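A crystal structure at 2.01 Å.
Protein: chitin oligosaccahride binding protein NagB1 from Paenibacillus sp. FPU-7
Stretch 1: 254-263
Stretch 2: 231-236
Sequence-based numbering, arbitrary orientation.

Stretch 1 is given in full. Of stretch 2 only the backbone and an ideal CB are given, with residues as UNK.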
# COMPACT_ATOMS: atom_id res chain seq x y z
N GLY A 254 3.90 -23.13 -10.13
CA GLY A 254 3.29 -24.19 -9.36
C GLY A 254 2.96 -23.80 -7.94
O GLY A 254 3.16 -24.57 -7.00
N LYS A 255 2.47 -22.57 -7.77
CA LYS A 255 1.86 -22.12 -6.53
C LYS A 255 0.38 -21.87 -6.66
O LYS A 255 -0.38 -22.09 -5.70
CB LYS A 255 2.50 -20.81 -6.07
CG LYS A 255 3.89 -20.92 -5.55
CD LYS A 255 4.38 -19.52 -5.34
CE LYS A 255 5.81 -19.51 -4.91
NZ LYS A 255 6.47 -18.22 -5.21
N THR A 256 -0.04 -21.41 -7.83
CA THR A 256 -1.33 -20.79 -8.05
C THR A 256 -2.20 -21.73 -8.87
O THR A 256 -1.93 -21.98 -10.05
CB THR A 256 -1.14 -19.45 -8.76
OG1 THR A 256 -0.27 -18.62 -7.98
CG2 THR A 256 -2.50 -18.76 -8.98
N LYS A 257 -3.25 -22.26 -8.23
CA LYS A 257 -4.25 -23.03 -8.94
C LYS A 257 -4.90 -22.21 -10.04
O LYS A 257 -5.09 -22.69 -11.17
CB LYS A 257 -5.33 -23.50 -7.96
CG LYS A 257 -4.81 -24.34 -6.82
CD LYS A 257 -5.90 -24.64 -5.82
CE LYS A 257 -5.39 -25.56 -4.71
NZ LYS A 257 -4.29 -24.93 -3.93
N ILE A 258 -5.20 -20.95 -9.74
CA ILE A 258 -6.27 -20.19 -10.37
C ILE A 258 -5.72 -18.97 -11.10
O ILE A 258 -6.34 -17.90 -11.08
CB ILE A 258 -7.29 -19.79 -9.30
CG1 ILE A 258 -6.60 -18.93 -8.23
CG2 ILE A 258 -7.92 -21.03 -8.65
CD1 ILE A 258 -7.52 -18.06 -7.42
N ALA A 259 -4.58 -19.12 -11.78
CA ALA A 259 -3.83 -17.96 -12.27
C ALA A 259 -4.63 -17.14 -13.29
O ALA A 259 -4.75 -15.91 -13.15
CB ALA A 259 -2.50 -18.42 -12.86
N GLU A 260 -5.16 -17.78 -14.33
CA GLU A 260 -5.81 -16.99 -15.38
C GLU A 260 -7.20 -16.52 -14.99
O GLU A 260 -7.68 -15.50 -15.51
CB GLU A 260 -5.88 -17.80 -16.68
CG GLU A 260 -6.11 -16.96 -17.95
CD GLU A 260 -5.07 -15.86 -18.19
OE1 GLU A 260 -5.32 -15.01 -19.08
OE2 GLU A 260 -4.00 -15.85 -17.53
N ASP A 261 -7.89 -17.23 -14.10
CA ASP A 261 -9.21 -16.76 -13.70
C ASP A 261 -9.16 -15.86 -12.46
O ASP A 261 -10.15 -15.77 -11.72
CB ASP A 261 -10.16 -17.95 -13.53
CG ASP A 261 -9.54 -19.09 -12.74
OD1 ASP A 261 -8.89 -18.81 -11.73
OD2 ASP A 261 -9.68 -20.26 -13.17
N ILE A 262 -8.03 -15.16 -12.24
CA ILE A 262 -7.93 -14.13 -11.20
C ILE A 262 -8.28 -12.78 -11.81
O ILE A 262 -7.72 -12.39 -12.84
CB ILE A 262 -6.53 -14.10 -10.57
CG1 ILE A 262 -6.36 -15.22 -9.57
CG2 ILE A 262 -6.33 -12.77 -9.83
CD1 ILE A 262 -4.94 -15.39 -9.05
N GLY A 263 -9.21 -12.06 -11.17
CA GLY A 263 -9.58 -10.73 -11.61
C GLY A 263 -9.53 -9.68 -10.51
O GLY A 263 -9.06 -9.95 -9.40
N UNK A 231 -4.57 -18.05 0.92
CA UNK A 231 -5.95 -18.53 0.85
C UNK A 231 -6.58 -18.19 -0.49
O UNK A 231 -7.21 -19.04 -1.12
CB UNK A 231 -6.78 -17.93 1.99
N UNK A 232 -6.38 -16.95 -0.95
CA UNK A 232 -6.94 -16.56 -2.24
C UNK A 232 -6.30 -17.34 -3.39
O UNK A 232 -7.00 -17.86 -4.26
CB UNK A 232 -6.76 -15.06 -2.46
N UNK A 233 -4.97 -17.39 -3.44
CA UNK A 233 -4.35 -18.01 -4.61
C UNK A 233 -4.53 -19.53 -4.62
O UNK A 233 -4.48 -20.14 -5.69
CB UNK A 233 -2.86 -17.66 -4.66
N UNK A 234 -4.77 -20.14 -3.47
CA UNK A 234 -5.06 -21.56 -3.41
C UNK A 234 -6.55 -21.87 -3.58
O UNK A 234 -6.95 -23.02 -3.38
CB UNK A 234 -4.56 -22.13 -2.08
N UNK A 235 -7.36 -20.89 -3.95
CA UNK A 235 -8.74 -21.14 -4.30
C UNK A 235 -9.70 -21.36 -3.16
O UNK A 235 -10.81 -21.87 -3.38
CB UNK A 235 -8.80 -22.36 -5.22
N UNK A 236 -9.32 -21.00 -1.94
CA UNK A 236 -10.21 -21.19 -0.79
C UNK A 236 -11.09 -19.98 -0.52
O UNK A 236 -12.06 -20.10 0.25
CB UNK A 236 -9.39 -21.51 0.46

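Position 231 is helical, and nothing of stretch 1 lies within 5.5 Å of its ideal CB. Stretch 1 therefore sets no requirement, and many helix-compatible residues would serve. The deposited residue is Ala-231. Its O accepts a backbone hydrogen bond from N of position 236, at 3.0 Å.

Position 232 is also helical. Its CA-to-CB bond points sideways, and the ideal CB has no neighbour in stretch 1. A short side chain would miss that stretch. A longer apolar one could reach the aliphatic atoms of Ile-262, so Met or an aromatic residue would suit. The deposited residue is Phe-232, with chi1 t. The end of its ring comes nearer than its CB, and CE2 lies 4.0 Å from Ile-262 CG1. Its backbone is also in contact: Ile-258 CD1 packs 3.2 Å from Phe-232 O.

Position 233 is the last helical residue. Its CB points sideways and lies 4.3 Å from Thr-256 OG1, with Lys-255 O 5.2 Å away. Stretch 1 offers an acceptor and the aliphatic part of Lys-255. A long side chain with a donor would suit, such as Arg, Lys or Gln. The deposited residue is Arg-233, which has the largest area covered by stretch 1. Its chain passes Thr-256, with CD 4.0 Å from OG1. Lys-255 CD lies over one face of the guanidinium, 4.0 Å from NH2. Arg-233 NE donates to a water at 3.1 Å. The same water donates a weak hydrogen bond to Lys-255 O at 3.4 Å, so it links the two stretches.

Position 234 leaves helical phi/psi. Its CB points away overall, yet lies 3.4 Å from Lys-257 NZ. The nearby ammonium favours an acidic or polar residue. The deposited residue is Glu-234. Its carboxylate does not pair with Lys-257; OE2 instead accepts from the water at 2.4 Å. Lys-257 CD packs 3.1 Å from Glu-234 O.

Position 235 has a phi of 78°, which by itself favours glycine; Asn would be a second choice. An ideal CB would point toward stretch 1, 3.7 Å from Lys-257 CD and 3.8 Å from Ile-258 CG2. The deposited residue is Gly-235. Its CA lies 4.4 Å from Ile-258 CG2, and its N donates to Phe-232 O at 3.1 Å.

Position 236 points sideways, clear of stretch 1, so many polar residues would fit. The deposited residue is Arg-236. Its NH2 forms a salt bridge with Glu-234 OE1 at 3.1 Å.

Stretch 2 (231-236) AFREGR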
# COMPACT_ATOMS: atom_id res chain seq x y z
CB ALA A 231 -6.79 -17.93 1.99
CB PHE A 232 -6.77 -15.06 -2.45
CG PHE A 232 -7.35 -14.58 -3.73
CD1 PHE A 232 -8.73 -14.62 -3.94
CD2 PHE A 232 -6.52 -14.10 -4.75
CE1 PHE A 232 -9.28 -14.19 -5.13
CE2 PHE A 232 -7.05 -13.68 -5.95
CZ PHE A 232 -8.45 -13.71 -6.14
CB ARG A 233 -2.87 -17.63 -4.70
CG ARG A 233 -1.90 -18.57 -4.01
CD ARG A 233 -0.47 -18.00 -4.06
NE ARG A 233 0.44 -18.79 -3.23
CZ ARG A 233 1.55 -18.31 -2.68
NH1 ARG A 233 1.91 -17.04 -2.86
NH2 ARG A 233 2.30 -19.11 -1.95
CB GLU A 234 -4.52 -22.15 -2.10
CG GLU A 234 -2.98 -22.23 -2.05
CD GLU A 234 -2.37 -22.38 -0.64
OE1 GLU A 234 -3.10 -22.66 0.34
OE2 GLU A 234 -1.13 -22.21 -0.52
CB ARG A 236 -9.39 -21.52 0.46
CG ARG A 236 -8.59 -22.78 0.31
CD ARG A 236 -7.96 -23.20 1.60
NE ARG A 236 -6.57 -22.75 1.69
CZ ARG A 236 -6.18 -21.81 2.53
NH1 ARG A 236 -7.08 -21.24 3.33
NH2 ARG A 236 -4.91 -21.43 2.57
O HOH W 1 0.32 -21.76 -2.44
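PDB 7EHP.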